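Local coordinates for protein hemoglobin chain d1 (Lumbricus terrestris, PDB 1X9F) that binds heme and carbon monoxide and, as a member of the globin family, probably carries oxygen within a multi-chain hemoglobin, at residues S7-L12 with H122-A127; E30-I35 with P57-H62; P40-P45 with P101-I106; I74-L77 with D81-A84. All coordinates share one frame; numbering follows the deposited sequence.

Contact 1 (S7-L12 with H122-A127)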
# COMPACT_ATOMS: atom_id res chain seq x y z
N SER D 7 8.62 -12.72 -26.65
CA SER D 7 9.81 -11.94 -26.33
C SER D 7 9.45 -10.48 -26.14
O SER D 7 9.99 -9.80 -25.27
CB SER D 7 10.87 -12.09 -27.42
OG SER D 7 10.44 -11.48 -28.63
N LEU D 8 8.52 -10.02 -26.97
CA LEU D 8 8.00 -8.67 -26.88
C LEU D 8 7.30 -8.46 -25.54
O LEU D 8 7.54 -7.46 -24.85
CB LEU D 8 7.05 -8.41 -28.06
CG LEU D 8 6.69 -6.97 -28.39
CD1 LEU D 8 5.35 -6.59 -27.77
CD2 LEU D 8 7.78 -5.95 -28.03
N LYS D 9 6.47 -9.43 -25.16
CA LYS D 9 5.74 -9.40 -23.90
C LYS D 9 6.69 -9.34 -22.73
O LYS D 9 6.51 -8.55 -21.80
CB LYS D 9 4.87 -10.65 -23.77
CG LYS D 9 3.89 -10.60 -22.61
CD LYS D 9 2.93 -9.42 -22.78
CE LYS D 9 1.53 -9.77 -22.29
NZ LYS D 9 0.93 -10.90 -23.06
N VAL D 10 7.71 -10.20 -22.78
CA VAL D 10 8.69 -10.26 -21.72
C VAL D 10 9.43 -8.94 -21.65
O VAL D 10 9.60 -8.39 -20.56
CB VAL D 10 9.66 -11.44 -21.92
CG1 VAL D 10 10.89 -11.29 -21.01
CG2 VAL D 10 8.95 -12.75 -21.62
N LYS D 11 9.85 -8.42 -22.79
CA LYS D 11 10.53 -7.12 -22.81
C LYS D 11 9.71 -6.04 -22.10
O LYS D 11 10.23 -5.32 -21.24
CB LYS D 11 10.86 -6.68 -24.24
CG LYS D 11 11.91 -7.56 -24.94
CD LYS D 11 12.09 -7.01 -26.37
CE LYS D 11 13.04 -7.88 -27.19
NZ LYS D 11 14.46 -7.68 -26.80
N LEU D 12 8.43 -5.94 -22.46
CA LEU D 12 7.52 -4.94 -21.91
C LEU D 12 7.30 -5.08 -20.41
O LEU D 12 7.40 -4.11 -19.65
CB LEU D 12 6.17 -5.01 -22.63
CG LEU D 12 5.90 -4.07 -23.81
CD1 LEU D 12 7.16 -3.64 -24.57
CD2 LEU D 12 4.88 -4.72 -24.75
N HIS D 122 -1.72 -10.07 -14.61
CA HIS D 122 -1.35 -9.78 -16.00
C HIS D 122 -0.06 -10.47 -16.42
O HIS D 122 0.34 -10.41 -17.59
CB HIS D 122 -1.14 -8.27 -16.18
CG HIS D 122 -2.39 -7.45 -16.12
ND1 HIS D 122 -3.61 -7.87 -16.63
CD2 HIS D 122 -2.60 -6.19 -15.68
CE1 HIS D 122 -4.51 -6.92 -16.47
NE2 HIS D 122 -3.92 -5.88 -15.90
N PHE D 123 0.61 -11.10 -15.46
CA PHE D 123 1.93 -11.67 -15.67
C PHE D 123 1.86 -12.82 -16.66
O PHE D 123 1.20 -13.83 -16.42
CB PHE D 123 2.50 -12.09 -14.31
CG PHE D 123 3.76 -12.90 -14.39
CD1 PHE D 123 4.91 -12.39 -14.99
CD2 PHE D 123 3.81 -14.16 -13.81
CE1 PHE D 123 6.08 -13.15 -15.04
CE2 PHE D 123 4.98 -14.93 -13.85
CZ PHE D 123 6.11 -14.42 -14.47
N ASP D 124 2.54 -12.65 -17.79
CA ASP D 124 2.57 -13.68 -18.83
C ASP D 124 3.56 -14.79 -18.50
O ASP D 124 4.64 -14.90 -19.10
CB ASP D 124 2.89 -13.07 -20.18
CG ASP D 124 2.41 -13.94 -21.32
OD1 ASP D 124 2.14 -13.39 -22.41
OD2 ASP D 124 2.26 -15.18 -21.24
N PHE D 125 3.14 -15.62 -17.56
CA PHE D 125 3.88 -16.78 -17.10
C PHE D 125 4.37 -17.66 -18.25
O PHE D 125 5.55 -18.03 -18.28
CB PHE D 125 2.98 -17.58 -16.14
CG PHE D 125 3.65 -18.76 -15.53
CD1 PHE D 125 3.52 -20.03 -16.10
CD2 PHE D 125 4.42 -18.62 -14.37
CE1 PHE D 125 4.15 -21.14 -15.54
CE2 PHE D 125 5.05 -19.73 -13.80
CZ PHE D 125 4.91 -20.99 -14.39
N GLY D 126 3.48 -17.98 -19.19
CA GLY D 126 3.83 -18.76 -20.37
C GLY D 126 5.00 -18.15 -21.13
O GLY D 126 6.01 -18.81 -21.37
N ALA D 127 4.86 -16.87 -21.49
CA ALA D 127 5.89 -16.16 -22.24
C ALA D 127 7.19 -16.12 -21.45
O ALA D 127 8.24 -16.46 -21.98
CB ALA D 127 5.42 -14.76 -22.60

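Contact 2 (E30-I35 with P57-H62). With CMO (carbon monoxide), chain U; HEM (protoporphyrin IX containing Fe), chain T.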
# COMPACT_ATOMS: atom_id res chain seq x y z
N GLU D 30 14.79 -8.82 -2.60
CA GLU D 30 13.64 -9.67 -2.38
C GLU D 30 13.82 -11.00 -3.08
O GLU D 30 13.52 -12.06 -2.52
CB GLU D 30 12.36 -8.99 -2.87
CG GLU D 30 11.09 -9.73 -2.48
CD GLU D 30 9.84 -9.05 -2.99
OE1 GLU D 30 9.87 -7.81 -3.22
OE2 GLU D 30 8.81 -9.74 -3.15
N LEU D 31 14.32 -10.94 -4.31
CA LEU D 31 14.62 -12.12 -5.10
C LEU D 31 15.62 -13.02 -4.40
O LEU D 31 15.31 -14.19 -4.16
CB LEU D 31 15.11 -11.74 -6.50
CG LEU D 31 15.67 -12.83 -7.43
CD1 LEU D 31 14.64 -13.91 -7.71
CD2 LEU D 31 16.17 -12.23 -8.73
N TRP D 32 16.80 -12.51 -4.06
CA TRP D 32 17.83 -13.35 -3.43
C TRP D 32 17.48 -13.84 -2.05
O TRP D 32 17.90 -14.93 -1.66
CB TRP D 32 19.20 -12.66 -3.41
CG TRP D 32 19.74 -12.67 -4.75
CD1 TRP D 32 19.81 -11.62 -5.61
CD2 TRP D 32 20.23 -13.80 -5.47
NE1 TRP D 32 20.34 -12.02 -6.81
CE2 TRP D 32 20.61 -13.36 -6.75
CE3 TRP D 32 20.41 -15.16 -5.14
CZ2 TRP D 32 21.14 -14.21 -7.70
CZ3 TRP D 32 20.94 -16.01 -6.10
CH2 TRP D 32 21.31 -15.53 -7.36
N ARG D 33 16.70 -13.06 -1.31
CA ARG D 33 16.29 -13.50 0.00
C ARG D 33 15.39 -14.72 -0.10
O ARG D 33 15.57 -15.68 0.65
CB ARG D 33 15.58 -12.40 0.77
CG ARG D 33 15.44 -12.77 2.22
CD ARG D 33 14.75 -11.74 3.04
NE ARG D 33 13.37 -11.56 2.62
CZ ARG D 33 12.52 -10.74 3.21
NH1 ARG D 33 12.90 -10.02 4.26
NH2 ARG D 33 11.28 -10.64 2.76
N ASP D 34 14.45 -14.68 -1.04
CA ASP D 34 13.57 -15.81 -1.33
C ASP D 34 14.37 -17.05 -1.69
O ASP D 34 14.16 -18.12 -1.12
CB ASP D 34 12.61 -15.46 -2.47
CG ASP D 34 11.39 -14.66 -2.01
OD1 ASP D 34 11.36 -14.19 -0.85
OD2 ASP D 34 10.42 -14.45 -2.76
N ILE D 35 15.27 -16.89 -2.66
CA ILE D 35 16.13 -17.97 -3.14
C ILE D 35 16.93 -18.60 -2.01
O ILE D 35 16.83 -19.80 -1.75
CB ILE D 35 17.06 -17.44 -4.27
CG1 ILE D 35 16.25 -17.17 -5.54
CG2 ILE D 35 18.20 -18.42 -4.54
CD1 ILE D 35 17.05 -16.55 -6.68
N PRO D 57 26.21 -3.72 1.30
CA PRO D 57 26.47 -3.08 0.02
C PRO D 57 27.22 -3.98 -0.97
O PRO D 57 27.01 -3.87 -2.17
CB PRO D 57 27.28 -1.83 0.39
CG PRO D 57 27.96 -2.21 1.68
CD PRO D 57 26.95 -3.05 2.40
N GLU D 58 28.09 -4.87 -0.47
CA GLU D 58 28.82 -5.80 -1.35
C GLU D 58 27.88 -6.72 -2.08
O GLU D 58 28.01 -6.93 -3.29
CB GLU D 58 29.81 -6.67 -0.57
CG GLU D 58 30.96 -5.90 0.05
CD GLU D 58 30.53 -5.08 1.25
OE1 GLU D 58 29.55 -5.46 1.94
OE2 GLU D 58 31.17 -4.04 1.50
N PHE D 59 26.93 -7.28 -1.34
CA PHE D 59 25.98 -8.18 -1.97
C PHE D 59 24.97 -7.41 -2.83
O PHE D 59 24.53 -7.92 -3.87
CB PHE D 59 25.29 -9.09 -0.95
CG PHE D 59 24.43 -10.14 -1.60
CD1 PHE D 59 24.97 -11.37 -1.99
CD2 PHE D 59 23.09 -9.88 -1.87
CE1 PHE D 59 24.17 -12.33 -2.62
CE2 PHE D 59 22.29 -10.83 -2.50
CZ PHE D 59 22.83 -12.06 -2.87
N GLY D 60 24.62 -6.20 -2.40
CA GLY D 60 23.73 -5.33 -3.19
C GLY D 60 24.32 -5.04 -4.55
O GLY D 60 23.61 -5.00 -5.56
N ALA D 61 25.64 -4.83 -4.57
CA ALA D 61 26.38 -4.64 -5.82
C ALA D 61 26.27 -5.88 -6.71
O ALA D 61 25.92 -5.76 -7.89
CB ALA D 61 27.83 -4.30 -5.54
N HIS D 62 26.55 -7.06 -6.14
CA HIS D 62 26.40 -8.32 -6.86
C HIS D 62 24.97 -8.49 -7.40
O HIS D 62 24.77 -8.76 -8.58
CB HIS D 62 26.79 -9.52 -5.98
CG HIS D 62 26.39 -10.83 -6.57
ND1 HIS D 62 27.05 -11.39 -7.65
CD2 HIS D 62 25.38 -11.68 -6.26
CE1 HIS D 62 26.47 -12.53 -7.97
NE2 HIS D 62 25.45 -12.73 -7.15
C CMO U . 24.06 -14.17 -9.88
O CMO U . 23.98 -14.42 -8.58
CHA HEM T . 28.15 -13.56 -10.89
CHB HEM T . 24.43 -13.11 -14.00
CHC HEM T . 22.13 -16.88 -11.88
CHD HEM T . 26.07 -17.54 -9.00
C1A HEM T . 27.24 -13.04 -11.91
C2A HEM T . 27.60 -11.90 -12.61
C3A HEM T . 26.52 -11.70 -13.56
C4A HEM T . 25.65 -12.85 -13.25
CMA HEM T . 26.35 -10.61 -14.59
CAA HEM T . 28.81 -11.04 -12.37
CBA HEM T . 29.94 -11.26 -13.36
CGA HEM T . 30.96 -10.20 -12.98
O1A HEM T . 30.72 -9.00 -13.20
O2A HEM T . 32.02 -10.59 -12.44
C1B HEM T . 23.45 -14.16 -13.70
C2B HEM T . 22.25 -14.22 -14.38
C3B HEM T . 21.66 -15.26 -13.74
C4B HEM T . 22.48 -15.77 -12.77
CMB HEM T . 21.72 -13.38 -15.52
CAB HEM T . 20.47 -15.69 -14.12
CBB HEM T . 19.34 -16.15 -14.72
C1C HEM T . 23.04 -17.39 -10.84
C2C HEM T . 22.65 -18.44 -10.03
C3C HEM T . 23.75 -18.62 -9.23
C4C HEM T . 24.70 -17.67 -9.57
CMC HEM T . 21.36 -19.23 -10.02
CAC HEM T . 23.72 -19.67 -8.17
CBC HEM T . 24.89 -20.13 -7.53
C1D HEM T . 27.07 -16.49 -9.30
C2D HEM T . 28.27 -16.37 -8.60
C3D HEM T . 28.88 -15.24 -9.11
C4D HEM T . 27.93 -14.78 -10.13
CMD HEM T . 28.80 -17.28 -7.52
CAD HEM T . 30.22 -14.63 -8.77
CBD HEM T . 30.12 -13.67 -7.60
CGD HEM T . 31.52 -13.11 -7.42
O1D HEM T . 31.98 -12.36 -8.30
O2D HEM T . 32.15 -13.43 -6.39
NA HEM T . 26.10 -13.67 -12.27
NB HEM T . 23.64 -15.07 -12.70
NC HEM T . 24.29 -16.91 -10.61
ND HEM T . 26.81 -15.53 -10.22
FE HEM T . 25.22 -15.32 -11.47

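Contact 3 (P40-P45 with P101-I106). With HEM (protoporphyrin IX containing Fe), chain T.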
# COMPACT_ATOMS: atom_id res chain seq x y z
N PRO D 40 19.59 -22.48 1.33
CA PRO D 40 20.75 -21.89 1.99
C PRO D 40 22.12 -22.37 1.49
O PRO D 40 23.12 -21.72 1.81
CB PRO D 40 20.56 -22.27 3.47
CG PRO D 40 19.65 -23.44 3.45
CD PRO D 40 18.73 -23.21 2.29
N GLU D 41 22.19 -23.47 0.73
CA GLU D 41 23.48 -23.90 0.16
C GLU D 41 24.00 -22.83 -0.78
O GLU D 41 25.21 -22.66 -0.92
CB GLU D 41 23.40 -25.22 -0.63
CG GLU D 41 22.30 -26.18 -0.23
CD GLU D 41 20.97 -25.80 -0.83
OE1 GLU D 41 20.78 -25.98 -2.06
OE2 GLU D 41 20.10 -25.33 -0.07
N ILE D 42 23.08 -22.12 -1.42
CA ILE D 42 23.42 -21.10 -2.41
C ILE D 42 24.28 -19.94 -1.86
O ILE D 42 24.86 -19.19 -2.64
CB ILE D 42 22.15 -20.59 -3.14
CG1 ILE D 42 21.54 -21.71 -3.98
CG2 ILE D 42 22.46 -19.40 -4.05
CD1 ILE D 42 20.16 -21.43 -4.54
N LYS D 43 24.39 -19.81 -0.53
CA LYS D 43 25.26 -18.78 0.06
C LYS D 43 26.73 -19.10 -0.16
O LYS D 43 27.56 -18.19 -0.26
CB LYS D 43 25.02 -18.65 1.56
CG LYS D 43 23.70 -18.00 1.93
CD LYS D 43 23.68 -17.64 3.41
CE LYS D 43 23.34 -18.85 4.28
NZ LYS D 43 23.59 -18.55 5.74
N ALA D 44 27.03 -20.39 -0.23
CA ALA D 44 28.42 -20.86 -0.29
C ALA D 44 29.19 -20.23 -1.46
O ALA D 44 30.27 -19.66 -1.23
CB ALA D 44 28.48 -22.39 -0.33
N PRO D 45 28.67 -20.32 -2.68
CA PRO D 45 29.34 -19.70 -3.81
C PRO D 45 29.34 -18.17 -3.77
O PRO D 45 30.10 -17.55 -4.50
CB PRO D 45 28.53 -20.21 -5.02
CG PRO D 45 27.20 -20.50 -4.47
CD PRO D 45 27.43 -21.02 -3.09
N PRO D 101 23.45 -27.26 -11.70
CA PRO D 101 22.58 -26.73 -12.74
C PRO D 101 21.18 -26.39 -12.22
O PRO D 101 20.51 -25.54 -12.80
CB PRO D 101 22.50 -27.89 -13.75
CG PRO D 101 22.97 -29.09 -13.01
CD PRO D 101 24.02 -28.57 -12.07
N GLU D 102 20.75 -27.05 -11.15
CA GLU D 102 19.42 -26.81 -10.57
C GLU D 102 19.32 -25.48 -9.83
O GLU D 102 18.21 -24.98 -9.60
CB GLU D 102 18.96 -27.98 -9.68
CG GLU D 102 19.87 -28.34 -8.52
CD GLU D 102 20.80 -29.51 -8.81
OE1 GLU D 102 21.30 -29.62 -9.95
OE2 GLU D 102 21.04 -30.32 -7.89
N PHE D 103 20.46 -24.91 -9.45
CA PHE D 103 20.50 -23.57 -8.89
C PHE D 103 19.77 -22.58 -9.79
O PHE D 103 18.97 -21.77 -9.32
CB PHE D 103 21.93 -23.11 -8.66
CG PHE D 103 22.57 -23.73 -7.46
CD1 PHE D 103 23.92 -23.52 -7.20
CD2 PHE D 103 21.84 -24.54 -6.60
CE1 PHE D 103 24.52 -24.10 -6.08
CE2 PHE D 103 22.43 -25.12 -5.49
CZ PHE D 103 23.77 -24.90 -5.23
N PHE D 104 20.06 -22.65 -11.09
CA PHE D 104 19.43 -21.78 -12.07
C PHE D 104 17.94 -22.06 -12.17
O PHE D 104 17.14 -21.13 -12.36
CB PHE D 104 20.13 -21.90 -13.43
CG PHE D 104 21.56 -21.47 -13.38
CD1 PHE D 104 22.53 -22.34 -12.91
CD2 PHE D 104 21.92 -20.18 -13.75
CE1 PHE D 104 23.86 -21.94 -12.84
CE2 PHE D 104 23.25 -19.77 -13.67
CZ PHE D 104 24.22 -20.66 -13.22
N ASP D 105 17.56 -23.33 -12.04
CA ASP D 105 16.15 -23.69 -12.01
C ASP D 105 15.45 -23.05 -10.81
O ASP D 105 14.34 -22.54 -10.95
CB ASP D 105 15.97 -25.20 -11.99
CG ASP D 105 16.43 -25.85 -13.27
OD1 ASP D 105 16.41 -27.10 -13.35
OD2 ASP D 105 16.83 -25.20 -14.26
N ILE D 106 16.10 -23.09 -9.65
CA ILE D 106 15.56 -22.45 -8.46
C ILE D 106 15.49 -20.95 -8.69
O ILE D 106 14.52 -20.29 -8.29
CB ILE D 106 16.41 -22.79 -7.21
CG1 ILE D 106 16.31 -24.28 -6.87
CG2 ILE D 106 15.97 -21.93 -6.00
CD1 ILE D 106 17.58 -24.87 -6.28
CHA HEM T . 28.15 -13.56 -10.89
CHB HEM T . 24.43 -13.11 -14.00
CHC HEM T . 22.13 -16.88 -11.88
CHD HEM T . 26.07 -17.54 -9.00
C1A HEM T . 27.24 -13.04 -11.91
C2A HEM T . 27.60 -11.90 -12.61
C3A HEM T . 26.52 -11.70 -13.56
C4A HEM T . 25.65 -12.85 -13.25
CMA HEM T . 26.35 -10.61 -14.59
CAA HEM T . 28.81 -11.04 -12.37
CBA HEM T . 29.94 -11.26 -13.36
CGA HEM T . 30.96 -10.20 -12.98
O1A HEM T . 30.72 -9.00 -13.20
O2A HEM T . 32.02 -10.59 -12.44
C1B HEM T . 23.45 -14.16 -13.70
C2B HEM T . 22.25 -14.22 -14.38
C3B HEM T . 21.66 -15.26 -13.74
C4B HEM T . 22.48 -15.77 -12.77
CMB HEM T . 21.72 -13.38 -15.52
CAB HEM T . 20.47 -15.69 -14.12
CBB HEM T . 19.34 -16.15 -14.72
C1C HEM T . 23.04 -17.39 -10.84
C2C HEM T . 22.65 -18.44 -10.03
C3C HEM T . 23.75 -18.62 -9.23
C4C HEM T . 24.70 -17.67 -9.57
CMC HEM T . 21.36 -19.23 -10.02
CAC HEM T . 23.72 -19.67 -8.17
CBC HEM T . 24.89 -20.13 -7.53
C1D HEM T . 27.07 -16.49 -9.30
C2D HEM T . 28.27 -16.37 -8.60
C3D HEM T . 28.88 -15.24 -9.11
C4D HEM T . 27.93 -14.78 -10.13
CMD HEM T . 28.80 -17.28 -7.52
CAD HEM T . 30.22 -14.63 -8.77
CBD HEM T . 30.12 -13.67 -7.60
CGD HEM T . 31.52 -13.11 -7.42
O1D HEM T . 31.98 -12.36 -8.30
O2D HEM T . 32.15 -13.43 -6.39
NA HEM T . 26.10 -13.67 -12.27
NB HEM T . 23.64 -15.07 -12.70
NC HEM T . 24.29 -16.91 -10.61
ND HEM T . 26.81 -15.53 -10.22
FE HEM T . 25.22 -15.32 -11.47

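Contact 4 (I74-L77 with D81-A84)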
# COMPACT_ATOMS: atom_id res chain seq x y z
N ILE D 74 17.38 -10.37 -21.66
CA ILE D 74 16.00 -10.08 -22.06
C ILE D 74 16.00 -9.16 -23.27
O ILE D 74 15.21 -9.36 -24.21
CB ILE D 74 15.22 -9.47 -20.88
CG1 ILE D 74 15.04 -10.53 -19.79
CG2 ILE D 74 13.86 -8.91 -21.35
CD1 ILE D 74 14.36 -10.03 -18.54
N SER D 75 16.88 -8.17 -23.29
CA SER D 75 16.89 -7.23 -24.40
C SER D 75 17.52 -7.80 -25.68
O SER D 75 17.45 -7.17 -26.74
CB SER D 75 17.53 -5.90 -23.99
OG SER D 75 18.94 -6.02 -23.89
N MET D 76 18.12 -8.99 -25.57
CA MET D 76 18.70 -9.69 -26.72
C MET D 76 17.84 -10.85 -27.21
O MET D 76 18.24 -11.57 -28.13
CB MET D 76 20.10 -10.22 -26.38
CG MET D 76 21.17 -9.15 -26.33
SD MET D 76 22.77 -9.84 -25.92
CE MET D 76 23.78 -8.36 -25.95
N LEU D 77 16.67 -11.04 -26.61
CA LEU D 77 15.78 -12.13 -26.99
C LEU D 77 15.48 -12.20 -28.50
O LEU D 77 15.21 -13.28 -29.03
CB LEU D 77 14.47 -12.07 -26.19
CG LEU D 77 14.20 -13.00 -24.98
CD1 LEU D 77 15.41 -13.78 -24.49
CD2 LEU D 77 13.56 -12.20 -23.84
N ASP D 81 22.26 -13.90 -32.71
CA ASP D 81 23.72 -13.73 -32.76
C ASP D 81 24.29 -13.16 -31.45
O ASP D 81 25.20 -13.74 -30.85
CB ASP D 81 24.15 -12.87 -33.96
CG ASP D 81 23.51 -11.48 -33.97
OD1 ASP D 81 22.29 -11.36 -33.72
OD2 ASP D 81 24.15 -10.44 -34.24
N MET D 82 23.72 -12.03 -31.03
CA MET D 82 24.12 -11.37 -29.79
C MET D 82 23.77 -12.22 -28.58
O MET D 82 24.54 -12.29 -27.63
CB MET D 82 23.47 -10.00 -29.68
CG MET D 82 23.90 -9.02 -30.75
SD MET D 82 22.91 -7.53 -30.70
CE MET D 82 23.60 -6.72 -29.27
N LEU D 83 22.60 -12.85 -28.62
CA LEU D 83 22.18 -13.66 -27.49
C LEU D 83 23.14 -14.82 -27.26
O LEU D 83 23.53 -15.08 -26.12
CB LEU D 83 20.74 -14.17 -27.65
CG LEU D 83 20.20 -14.93 -26.43
CD1 LEU D 83 20.09 -14.03 -25.19
CD2 LEU D 83 18.85 -15.56 -26.73
N ALA D 84 23.52 -15.51 -28.34
CA ALA D 84 24.46 -16.63 -28.25
C ALA D 84 25.78 -16.20 -27.60
O ALA D 84 26.26 -16.84 -26.66
CB ALA D 84 24.70 -17.25 -29.63

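Contact 1 (S7-L12 with H122-A127)
CG of K9 lies anti to its own backbone N (chi1 -170°), and CG of D124 does the same (chi1 -157°). These torsions swing the two side chains toward each other, and they cross at about a right angle. The lysine chain then bends at chi2, chi3 and chi4, wrapping round the acid. K9 CG lies 3.3 Å from D124 OD1, and the end of the chain comes back to make a salt bridge, K9 NZ to D124 OD1 at 2.8 Å. NZ meets OD1 on its anti side, moderately out of the carboxylate plane.

The other oxygen serves the backbone. A127 N donates to D124 OD2 at 3.1 Å, a nearly straight bond (164°) that arrives from above the carboxylate plane. D124 is thus the N-cap of helix 125-139. One carboxylate holds a lysine with one oxygen and a helix start with the other. Both partners would be expected to favour its charged form.

Beside this polar pair the contact is apolar. V10 CG2 packs 4.2 Å from A127 CB and 3.8 Å from A127 O. K9 CB adds a looser touch on the same methyl, A127 CB. The backbones come nearest here, with the CA atoms of V10 and A127 6.6 Å apart.

Q13 bonds to both H122 O and D124 N, so helix 4-18 also holds the turn before the cap. K9 NZ has a further partner, P125 O of a Globin III chain. The whole is an N-capped helix start packed on the first helix of a globin fold.

Contact 2 (E30-I35 with P57-H62)
W32 and F59 form a T-shaped (edge-to-face) aromatic pair. It joins helix 21-38 to helix 57-75 of the globin fold, beside the bound carbon monoxide. Both residues are buried. The edge of F59 points at the face of the W32 five-membered ring, with centroids 5.3 Å apart and planes at 90°. The touching corner is F59 CZ, 3.7 Å from W32 CG. F59 CE2 lies against W32 CB, also at 3.7 Å.

CG of W32 stands anti to its carbonyl carbon (chi1 -74°), and the indole reaches across toward the other helix. I35 CD1 covers the opposite face, so the ring is held between two apolar groups. F46 adds a second edge-to-face partner.

The far end of the indole lines the ligand pocket. W32 CZ2 is 3.0 Å from O of the carbon monoxide, which meets the ring obliquely. H62, one turn after F59, works from the other helix. It occupies the distal position familiar in globins, and an edge of its imidazole faces the ligand and heme. H62 CE1 lies 3.4 Å from heme C4D. H62 NE2 donates a bent hydrogen bond to the ligand oxygen, 2.7 Å from NE2 to O.

Contact 3 (P40-P45 with P101-I106)
I42 and F103 make the tight part of this contact, and E41 marks its exposed side. In the globin fold it joins the short 3-10 segment after helix 21-38 to the start of helix 101-119, at the edge of the heme pocket. I42 lies over one face of the F103 ring in a CH-pi contact. I42 CG1 is 3.9 Å from the centroid of the F103 ring and only 14° off the normal. The two side chains run past each other in opposite directions. F103 CG is anti to the carbonyl carbon (chi1 -76°), and the ring reaches out from its helix toward I42. Beyond it, I42 CD1 touches I106 CG2 more loosely, at 4.5 Å.

On the solvent side E41 bends at chi2 and brings OE1 to 3.9 Å from F103 CE2. This is a glancing approach, neither over the face nor at the edge.

The heme borders the buried side. With F103 reduced to an alanine, the ring under I42 CG1 is gone, and a gap would probably open between I42 and the heme vinyl group. F104 turns to the heme too, with methyl CMC over one face of its ring. P45 O lies 3.3 Å from heme CMD, and F103 CD1 is 3.5 Å from vinyl carbon CBC.

Contact 4 (I74-L77 with D81-A84)
M76 and L83 bring the two backbones to within 5.3 Å (CA to CA), where the chain leaves helix 57-75 and turns into helix 80-95. In globin terms this is the EF corner. M76 contributes the largest share of the packing. Its CG is anti to the carbonyl carbon (chi1 -75°), and the chain beyond is fully extended, so it reaches across to M82. The two methionine side chains cross at about a right angle. M82 bends at chi3, and the methyl groups meet, M76 CE to M82 CE at 3.7 Å. The sulfur rests on backbone: M76 SD is 3.5 Å from M82 O.

L83 closes the other side of the corner. L83 CD1 lies 4.0 Å from M76 CB, and L83 CB is 3.6 Å from M76 O. That carbonyl oxygen also accepts a hydrogen bond from T79 OG1 within the turn. L77 adds a looser touch, CD1 to L83 CD2 at 4.5 Å. Cut back to an alanine, M76 would lose its sulfur and methyl, and a gap would probably open between the turn and M82.

Two more helices pack against the corner. I74 and L77 touch V10 of helix 4-18, and L77 and L83 rest on C131 and Q134 of helix 125-139, respectively.

Overall arrangement
The four contacts tie together the helices of one globin fold. Contact 1 joins the first helix, 4-18, to the start of the last, 125-139, and the other three are nested within the loop it closes. Contacts 2 and 3 alternate along the chain. Their centres are about 13 Å apart, they touch through I35 and I42, and both reach the heme. Contact 4 comes after contact 2, at the far end of helix 57-75, about 25 Å away between centres. The centres of contacts 1 and 4 are about 16 Å apart, and the two touch where S7, V10 and K11 meet 74-77. Two pairs thus sit on opposite sides of the chain's centre: one lines the heme pocket, the other packs helix 4-18 against the start of helix 125-139 and the turn between helices 57-75 and 80-95.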